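Local coordinates for trafficking protein particle complex subunit 3 (Naegleria fowleri, PDB 6AQ3), which carries a covalently bound palmitic acid and probably serves as a core subunit of the TRAPP complex, which tethers vesicles and activates a Rab GTPase, at the interface of chains A and B. Coordinates in Å, arbitrary orientation; residue numbers count along the deposited sequence, not the author numbering. Chains: chain A/B, trafficking protein particle complex subunit 3.

Contact 1: the interface of chains A and B. Residues chain A 31, 63, 67, 100; chain B 26, 30.
Extended from its backbone N (chi1 -172°), B:Leu30 sends its forked end into chain A, where it meets A:Met63, A:Leu67 and A:Phe100. A:Met63 turns back at its last torsion (chi3 40°), and this bend brings its terminal methyl down to the leucine. The two side chains cross at about a right angle, with A:Met63 CE 3.5 Å from B:Leu30 CD1. The same methyl, CD1, lies 4.1 Å from A:Leu67 CD1. The other branch faces the aromatic residue: B:Leu30 CD2 is 3.8 Å from A:Phe100 CB and 3.9 Å from the ring atom A:Phe100 CD1, so it rests where the ring joins its stem. Each methyl of one leucine thus has its own neighbours, which illustrates how a branched residue can fit a composite socket. Farther along the ring, A:Phe100 CE1 approaches B:Ile26 CB at 4.0 Å; the isoleucine is modelled no farther than CB, and the reach of its missing atoms cannot be judged. Within chain A, A:Leu67 CD2 lies 3.6 Å above the plane of the A:Phe100 ring, toward its rim and on the same side as B:Leu30. A:Leu31 borders the patch through CD2. The socket is built where helix 49-75 and the end of helix 88-101 of chain A come together, with A:Leu31 from helix 25-45 at its margin, and chain B enters it from its helix 25-42.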
ATOM      1  N   LEU A  31       3.076   0.184  -4.110  1.00 60.57           N
ATOM      2  CA  LEU A  31       2.195  -0.704  -3.361  1.00 56.53           C
ATOM      3  C   LEU A  31       2.971  -1.867  -2.763  1.00 57.25           C
ATOM      4  O   LEU A  31       2.790  -2.200  -1.585  1.00 58.16           O
ATOM      5  CB  LEU A  31       1.079  -1.221  -4.258  1.00 57.37           C
ATOM      6  CG  LEU A  31       0.187  -2.301  -3.650  1.00 53.11           C
ATOM      7  CD1 LEU A  31      -0.654  -1.726  -2.526  1.00 51.65           C
ATOM      8  CD2 LEU A  31      -0.697  -2.860  -4.740  1.00 51.64           C
ATOM      9  N   MET A  63     -10.730  -4.988   3.332  1.00 47.36           N
ATOM     10  CA  MET A  63     -10.458  -4.251   2.100  1.00 51.31           C
ATOM     11  C   MET A  63     -11.370  -4.713   0.973  1.00 50.54           C
ATOM     12  O   MET A  63     -11.904  -3.884   0.229  1.00 49.18           O
ATOM     13  CB  MET A  63      -8.985  -4.407   1.686  1.00 51.46           C
ATOM     14  CG  MET A  63      -7.993  -3.623   2.541  1.00 63.02           C
ATOM     15  SD  MET A  63      -6.245  -3.952   2.177  1.00 68.45           S
ATOM     16  CE  MET A  63      -6.244  -4.064   0.402  1.00 68.09           C
ATOM     17  N   LEU A  67     -13.463  -2.916  -1.816  1.00 65.62           N
ATOM     18  CA  LEU A  67     -12.864  -2.885  -3.142  1.00 69.23           C
ATOM     19  C   LEU A  67     -13.836  -3.333  -4.227  1.00 76.11           C
ATOM     20  O   LEU A  67     -13.669  -2.936  -5.388  1.00 77.13           O
ATOM     21  CB  LEU A  67     -11.611  -3.772  -3.148  1.00 66.67           C
ATOM     22  CG  LEU A  67     -10.647  -3.633  -4.322  1.00 77.81           C
ATOM     23  CD1 LEU A  67      -9.800  -2.381  -4.149  1.00 87.79           C
ATOM     24  CD2 LEU A  67      -9.762  -4.874  -4.487  1.00 68.39           C
ATOM     25  N   PHE A 100      -5.669  -5.147 -10.446  1.00 57.72           N
ATOM     26  CA  PHE A 100      -5.130  -4.696  -9.174  1.00 57.11           C
ATOM     27  C   PHE A 100      -3.656  -5.016  -8.988  1.00 56.18           C
ATOM     28  O   PHE A 100      -2.968  -4.291  -8.263  1.00 57.20           O
ATOM     29  CB  PHE A 100      -5.937  -5.305  -8.028  1.00 61.71           C
ATOM     30  CG  PHE A 100      -7.367  -4.866  -8.016  1.00 67.42           C
ATOM     31  CD1 PHE A 100      -7.694  -3.531  -7.857  1.00 72.46           C
ATOM     32  CD2 PHE A 100      -8.391  -5.798  -8.168  1.00 65.70           C
ATOM     33  CE1 PHE A 100      -9.030  -3.128  -7.849  1.00 78.70           C
ATOM     34  CE2 PHE A 100      -9.721  -5.412  -8.158  1.00 66.44           C
ATOM     35  CZ  PHE A 100     -10.044  -4.078  -7.994  1.00 74.12           C
TER
ATOM     36  N   ILE B  26      -8.579   3.143  -8.482  1.00 83.67           N
ATOM     37  CA  ILE B  26      -8.634   1.830  -7.843  1.00 86.91           C
ATOM     38  C   ILE B  26      -7.272   1.457  -7.269  1.00 87.59           C
ATOM     39  O   ILE B  26      -7.184   0.883  -6.176  1.00 86.94           O
ATOM     40  CB  ILE B  26      -9.156   0.761  -8.829  1.00 81.30           C
ATOM     41  N   LEU B  30      -6.542   1.195  -3.293  1.00 63.32           N
ATOM     42  CA  LEU B  30      -5.899  -0.011  -2.794  1.00 55.44           C
ATOM     43  C   LEU B  30      -4.664   0.332  -1.966  1.00 56.80           C
ATOM     44  O   LEU B  30      -4.439  -0.257  -0.901  1.00 54.65           O
ATOM     45  CB  LEU B  30      -5.564  -0.916  -3.982  1.00 57.31           C
ATOM     46  CG  LEU B  30      -5.040  -2.328  -3.780  1.00 61.58           C
ATOM     47  CD1 LEU B  30      -6.005  -3.040  -2.892  1.00 71.37           C
ATOM     48  CD2 LEU B  30      -4.946  -3.071  -5.121  1.00 57.64           C
TER

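Contact 2: the interface of chains A and B. Residues chain A 63, 66-67; chain B 33, 129.
A:Arg66 and B:Met33 both sit on helical backbone, whereas B:Phe129, which meets the same arginine, lies in a loop with left-handed backbone angles (phi 64°, psi 18°). B:Met33 threads between the side chains that A:Met63, A:Arg66 and A:Leu67 project from one face of their helix, and each stretch of it has a different neighbour. Near its root, B:Met33 CB touches A:Met63 CG at 3.6 Å. Its sulfur lies over the centre of the flat guanidinium of A:Arg66, with B:Met33 SD 3.7 Å from A:Arg66 CZ. The two side chains run past each other in opposite directions, and B:Met33 CG also comes within 3.6 Å of A:Arg66 NH1. At the far end, the methyl B:Met33 CE reaches A:Leu67 CD1 at 3.7 Å. The arginine bends at its third torsion, turning the guanidinium along the methionine and out toward the loop of chain B. There A:Arg66 NH2 lies in the plane of the B:Phe129 ring, at its edge, 3.2 Å from CD2. The planes of guanidinium and ring are 68° apart, so this is an edge approach and not a face-to-face stack. This illustrates an arginine offering its flat surface and aliphatic stem to an apolar neighbour. By burying much of B:Met33 and part of B:Phe129, it joins a helix and a loop of one copy to helix 49-75 of the other, and would help hold the two together if this pairing is biological.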
ATOM      1  N   MET A  63     -10.730  -4.988   3.332  1.00 47.36           N
ATOM      2  CA  MET A  63     -10.458  -4.251   2.100  1.00 51.31           C
ATOM      3  C   MET A  63     -11.370  -4.713   0.973  1.00 50.54           C
ATOM      4  O   MET A  63     -11.904  -3.884   0.229  1.00 49.18           O
ATOM      5  CB  MET A  63      -8.985  -4.407   1.686  1.00 51.46           C
ATOM      6  CG  MET A  63      -7.993  -3.623   2.541  1.00 63.02           C
ATOM      7  SD  MET A  63      -6.245  -3.952   2.177  1.00 68.45           S
ATOM      8  CE  MET A  63      -6.244  -4.064   0.402  1.00 68.09           C
ATOM      9  N   ARG A  66     -14.717  -3.309   0.637  1.00 55.92           N
ATOM     10  CA  ARG A  66     -14.700  -1.962   0.071  1.00 63.99           C
ATOM     11  C   ARG A  66     -14.253  -1.933  -1.388  1.00 68.62           C
ATOM     12  O   ARG A  66     -14.682  -1.059  -2.151  1.00 71.98           O
ATOM     13  CB  ARG A  66     -13.779  -1.065   0.892  1.00 69.36           C
ATOM     14  CG  ARG A  66     -14.277  -0.808   2.294  1.00 73.97           C
ATOM     15  CD  ARG A  66     -13.263  -0.005   3.085  1.00 78.08           C
ATOM     16  NE  ARG A  66     -12.935   1.247   2.403  1.00 84.77           N
ATOM     17  CZ  ARG A  66     -11.924   2.043   2.738  1.00 82.96           C
ATOM     18  NH1 ARG A  66     -11.150   1.732   3.769  1.00 80.56           N
ATOM     19  NH2 ARG A  66     -11.701   3.161   2.056  1.00 81.54           N
ATOM     20  N   LEU A  67     -13.463  -2.916  -1.816  1.00 65.62           N
ATOM     21  CA  LEU A  67     -12.864  -2.885  -3.142  1.00 69.23           C
ATOM     22  C   LEU A  67     -13.836  -3.333  -4.227  1.00 76.11           C
ATOM     23  O   LEU A  67     -13.669  -2.936  -5.388  1.00 77.13           O
ATOM     24  CB  LEU A  67     -11.611  -3.772  -3.148  1.00 66.67           C
ATOM     25  CG  LEU A  67     -10.647  -3.633  -4.322  1.00 77.81           C
ATOM     26  CD1 LEU A  67      -9.800  -2.381  -4.149  1.00 87.79           C
ATOM     27  CD2 LEU A  67      -9.762  -4.874  -4.487  1.00 68.39           C
TER
ATOM     28  N   MET B  33      -5.775   1.743   1.386  1.00 39.48           N
ATOM     29  CA  MET B  33      -6.251   0.734   2.333  1.00 41.06           C
ATOM     30  C   MET B  33      -5.113  -0.117   2.891  1.00 43.59           C
ATOM     31  O   MET B  33      -5.123  -0.475   4.076  1.00 50.65           O
ATOM     32  CB  MET B  33      -7.332  -0.145   1.698  1.00 44.15           C
ATOM     33  CG  MET B  33      -8.655   0.570   1.497  1.00 49.35           C
ATOM     34  SD  MET B  33      -9.955  -0.516   0.842  1.00 62.62           S
ATOM     35  CE  MET B  33      -9.523  -0.704  -0.886  1.00 61.04           C
ATOM     36  N   PHE B 129     -11.894   8.379   4.350  1.00 67.28           N
ATOM     37  CA  PHE B 129     -12.728   7.602   5.263  1.00 72.24           C
ATOM     38  C   PHE B 129     -12.029   7.323   6.597  1.00 70.21           C
ATOM     39  O   PHE B 129     -12.448   6.437   7.353  1.00 75.62           O
ATOM     40  CB  PHE B 129     -13.169   6.292   4.600  1.00 81.68           C
ATOM     41  CG  PHE B 129     -13.934   6.488   3.312  1.00 97.95           C
ATOM     42  CD1 PHE B 129     -14.816   7.552   3.155  1.00101.81           C
ATOM     43  CD2 PHE B 129     -13.747   5.620   2.245  1.00105.50           C
ATOM     44  CE1 PHE B 129     -15.510   7.739   1.967  1.00106.76           C
ATOM     45  CE2 PHE B 129     -14.445   5.797   1.050  1.00112.57           C
ATOM     46  CZ  PHE B 129     -15.326   6.861   0.912  1.00111.48           C
TER

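Contact 3: the interface of chains A and B. Residues chain A 27; chain B 23, 99-100.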
ATOM      1  N   ASN A  27       3.754   2.710  -9.501  1.00 93.86           N
ATOM      2  CA  ASN A  27       2.693   2.595  -8.508  1.00 85.85           C
ATOM      3  C   ASN A  27       2.640   1.175  -7.971  1.00 73.94           C
ATOM      4  O   ASN A  27       2.371   0.958  -6.785  1.00 68.63           O
ATOM      5  CB  ASN A  27       1.351   3.016  -9.108  1.00 91.89           C
ATOM      6  CG  ASN A  27       1.351   4.470  -9.570  1.00106.23           C
ATOM      7  OD1 ASN A  27       2.015   4.822 -10.548  1.00109.86           O
ATOM      8  ND2 ASN A  27       0.603   5.318  -8.869  1.00111.35           N
TER
ATOM      9  N   ILE B  23      -2.234   7.028  -8.666  1.00106.41           N
ATOM     10  CA  ILE B  23      -2.544   7.246 -10.079  1.00117.32           C
ATOM     11  C   ILE B  23      -4.029   7.021 -10.336  1.00115.70           C
ATOM     12  O   ILE B  23      -4.848   7.885 -10.031  1.00117.94           O
ATOM     13  CB  ILE B  23      -1.691   6.345 -10.992  1.00122.79           C
ATOM     14  N   MET B  99       2.337  12.121  -9.477  1.00 65.57           N
ATOM     15  CA  MET B  99       2.718  10.812  -9.997  1.00 71.41           C
ATOM     16  C   MET B  99       2.429   9.699  -8.991  1.00 71.66           C
ATOM     17  O   MET B  99       1.968   8.616  -9.374  1.00 68.63           O
ATOM     18  CB  MET B  99       4.202  10.849 -10.368  1.00 81.08           C
ATOM     19  CG  MET B  99       4.854   9.528 -10.736  1.00 92.91           C
ATOM     20  SD  MET B  99       6.613   9.765 -11.117  1.00 97.95           S
ATOM     21  CE  MET B  99       6.524  11.103 -12.303  1.00 99.76           C
ATOM     22  N   PHE B 100       2.685   9.944  -7.701  1.00 64.45           N
ATOM     23  CA  PHE B 100       2.582   8.903  -6.686  1.00 66.59           C
ATOM     24  C   PHE B 100       1.256   8.897  -5.929  1.00 66.20           C
ATOM     25  O   PHE B 100       0.739   7.819  -5.611  1.00 59.47           O
ATOM     26  CB  PHE B 100       3.734   9.039  -5.686  1.00 67.27           C
ATOM     27  CG  PHE B 100       5.087   8.816  -6.304  1.00 76.24           C
ATOM     28  CD1 PHE B 100       5.407   7.594  -6.881  1.00 77.48           C
ATOM     29  CD2 PHE B 100       6.037   9.824  -6.313  1.00 78.81           C
ATOM     30  CE1 PHE B 100       6.648   7.378  -7.453  1.00 78.24           C
ATOM     31  CE2 PHE B 100       7.286   9.618  -6.889  1.00 80.34           C
ATOM     32  CZ  PHE B 100       7.592   8.395  -7.455  1.00 80.58           C
TER
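Part of a two-fold symmetric interface between two copies, which may or may not be the biological pairing, this small patch sets helix 25-45 of chain A against the start of the modelled chain B and the end of its helix 85-101. A:Asn27 carries the contact from chain A with its carboxamide, whose nitrogen end points toward B:Ile23 and toward the backbone carbonyls of B:Met99 and B:Phe100. The CG of A:Asn27 stands beside its own backbone N (chi1 -61°), which directs the amide away from its helix and toward chain B. A:Asn27 ND2 lies 3.3 Å from both CB and the backbone N of B:Ile23. The amide carbon follows, with A:Asn27 CG 3.8 Å from the same B:Ile23 CB. B:Ile23 is incomplete beyond CB, so only its root can be placed against the amide. Toward the helix, A:Asn27 ND2 lies 3.6 Å from B:Met99 O, too far to count as a hydrogen bond, and B:Phe100 O is more distant still at 4.1 Å from ND2. Those carbonyls belong to the C-terminal end of helix 85-101, whose partial negative charge may favour an N-H-bearing group nearby. Behind them, B:Met99 CG sits 4.2 Å above the centre of the B:Phe100 ring. The case shows a polar residue contributing by packing, perhaps with electrostatic help from the helix end. For the protein, it brings the start of one modelled chain against helix 25-45 of the other copy.

Contact 4: the interface of chains A and B. Residues chain A 30, 33-34, 37; chain B 63, 66-67.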
ATOM      1  N   LEU A  30       5.400   0.976  -5.525  1.00 66.60           N
ATOM      2  CA  LEU A  30       5.007   1.676  -4.310  1.00 64.73           C
ATOM      3  C   LEU A  30       4.054   0.827  -3.470  1.00 61.10           C
ATOM      4  O   LEU A  30       4.231   0.697  -2.250  1.00 47.68           O
ATOM      5  CB  LEU A  30       4.390   3.014  -4.704  1.00 69.44           C
ATOM      6  CG  LEU A  30       4.021   4.070  -3.683  1.00 74.60           C
ATOM      7  CD1 LEU A  30       5.228   4.355  -2.869  1.00 76.79           C
ATOM      8  CD2 LEU A  30       3.594   5.317  -4.433  1.00 76.32           C
ATOM      9  N   MET A  33       6.090  -2.000  -1.868  1.00 57.76           N
ATOM     10  CA  MET A  33       6.896  -1.576  -0.736  1.00 57.25           C
ATOM     11  C   MET A  33       6.035  -1.226   0.468  1.00 54.41           C
ATOM     12  O   MET A  33       6.471  -1.428   1.609  1.00 48.14           O
ATOM     13  CB  MET A  33       7.799  -0.405  -1.112  1.00 61.39           C
ATOM     14  CG  MET A  33       8.936  -0.787  -2.041  1.00 60.03           C
ATOM     15  SD  MET A  33      10.023   0.629  -2.362  1.00 70.99           S
ATOM     16  CE  MET A  33       8.933   1.647  -3.351  1.00 66.73           C
ATOM     17  N   THR A  34       4.840  -0.665   0.249  1.00 45.67           N
ATOM     18  CA  THR A  34       3.968  -0.380   1.387  1.00 48.01           C
ATOM     19  C   THR A  34       3.536  -1.671   2.080  1.00 49.20           C
ATOM     20  O   THR A  34       3.719  -1.828   3.295  1.00 47.12           O
ATOM     21  CB  THR A  34       2.757   0.432   0.936  1.00 49.79           C
ATOM     22  OG1 THR A  34       3.205   1.655   0.324  1.00 51.10           O
ATOM     23  CG2 THR A  34       1.836   0.764   2.131  1.00 44.31           C
ATOM     24  N   SER A  37       6.214  -3.126   4.040  1.00 39.55           N
ATOM     25  CA  SER A  37       6.349  -2.515   5.362  1.00 41.62           C
ATOM     26  C   SER A  37       5.356  -3.115   6.357  1.00 51.03           C
ATOM     27  O   SER A  37       5.688  -3.314   7.529  1.00 54.89           O
ATOM     28  CB  SER A  37       6.141  -1.001   5.282  1.00 42.43           C
ATOM     29  OG  SER A  37       6.965  -0.417   4.298  1.00 55.03           O
TER
ATOM     30  N   MET B  63      11.869   3.610   1.683  1.00 55.98           N
ATOM     31  CA  MET B  63      11.211   3.563   0.380  1.00 54.57           C
ATOM     32  C   MET B  63      11.751   4.635  -0.551  1.00 49.92           C
ATOM     33  O   MET B  63      12.001   4.370  -1.729  1.00 58.08           O
ATOM     34  CB  MET B  63       9.699   3.730   0.544  1.00 57.28           C
ATOM     35  CG  MET B  63       8.992   2.520   1.136  1.00 63.43           C
ATOM     36  SD  MET B  63       7.228   2.786   1.476  1.00 63.14           S
ATOM     37  CE  MET B  63       6.724   3.754   0.088  1.00 49.78           C
ATOM     38  N   ARG B  66      14.886   3.897  -2.403  1.00 71.32           N
ATOM     39  CA  ARG B  66      14.714   2.899  -3.448  1.00 81.86           C
ATOM     40  C   ARG B  66      13.910   3.436  -4.618  1.00 86.17           C
ATOM     41  O   ARG B  66      14.054   2.939  -5.739  1.00 96.88           O
ATOM     42  CB  ARG B  66      14.002   1.661  -2.870  1.00 86.09           C
ATOM     43  CG  ARG B  66      14.841   0.854  -1.882  1.00 85.29           C
ATOM     44  CD  ARG B  66      14.052  -0.245  -1.167  1.00 84.96           C
ATOM     45  NE  ARG B  66      13.370  -1.196  -2.047  1.00 95.11           N
ATOM     46  CZ  ARG B  66      12.450  -2.073  -1.633  1.00 93.08           C
ATOM     47  NH1 ARG B  66      12.111  -2.146  -0.347  1.00 88.02           N
ATOM     48  NH2 ARG B  66      11.879  -2.896  -2.500  1.00 92.08           N
ATOM     49  N   LEU B  67      13.075   4.437  -4.377  1.00 75.60           N
ATOM     50  CA  LEU B  67      12.137   4.926  -5.368  1.00 75.01           C
ATOM     51  C   LEU B  67      12.691   6.033  -6.256  1.00 76.66           C
ATOM     52  O   LEU B  67      12.167   6.224  -7.361  1.00 73.75           O
ATOM     53  CB  LEU B  67      10.865   5.376  -4.645  1.00 77.51           C
ATOM     54  CG  LEU B  67       9.586   5.570  -5.441  1.00 83.48           C
ATOM     55  CD1 LEU B  67       9.011   4.216  -5.775  1.00 89.05           C
ATOM     56  CD2 LEU B  67       8.597   6.341  -4.591  1.00 80.46           C
TER
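Apolar packing dominates, and it begins with A:Leu30 and A:Met33 set against B:Met63 and B:Leu67. The methyl A:Leu30 CD1 meets the terminal methyl B:Met63 CE at 3.4 Å, the two side chains crossing nearly perpendicularly. A:Met33 uses its whole length: A:Met33 CB lies 3.9 Å from B:Met63 CG, while its far methyl, A:Met33 CE, reaches B:Leu67 CD1 at 3.5 Å. The bend of A:Met33 at its last torsion (chi3 -69°) swings that methyl toward the leucine. A second kind of contact is sulfur over a flat cation. A:Met33 SD stands above the centre of the B:Arg66 guanidinium, 3.7 Å from CZ, and the two side chains slide past each other in opposite senses. The preceding carbon joins in, with A:Met33 CG 3.6 Å from B:Arg66 NH2. Burying a methionine beneath an arginine in this way shows how a long charged residue can close over an apolar seam. Two hydroxyls of chain A bond back onto their own helix. A:Ser37 OG donates to A:Met33 O at 2.9 Å, tilted 23° from the carbonyl plane, and so supplies a further bond to the carbonyl of the methionine that packs against chain B. A:Thr34 does the same about one turn earlier in helix 25-45: its OG1 donates to A:Leu30 O over 2.9 Å, coming from above the carbonyl plane, 38° out of it.

Contact 1 and contact 2 are neighbours, with C-alpha centres about 7 Å apart, and share A:Met63 and A:Leu67 of helix 49-75. Contact 4 lies about 16 Å from contact 1 and 20 Å from contact 2, and is largely their counterpart with the chains exchanged: helix 25-45 of chain A now meets helix 49-75 of chain B. Contact 3, about 12 Å from contact 4 and 13 Å from contact 1, uses helix 25-45 nearer its start. Helix 25-45 or 25-42 and helix 49-75 thus recur in both halves, with helix 88-101 or 85-101 and a loop added, consistent with, though not proof of, a two-fold dimer.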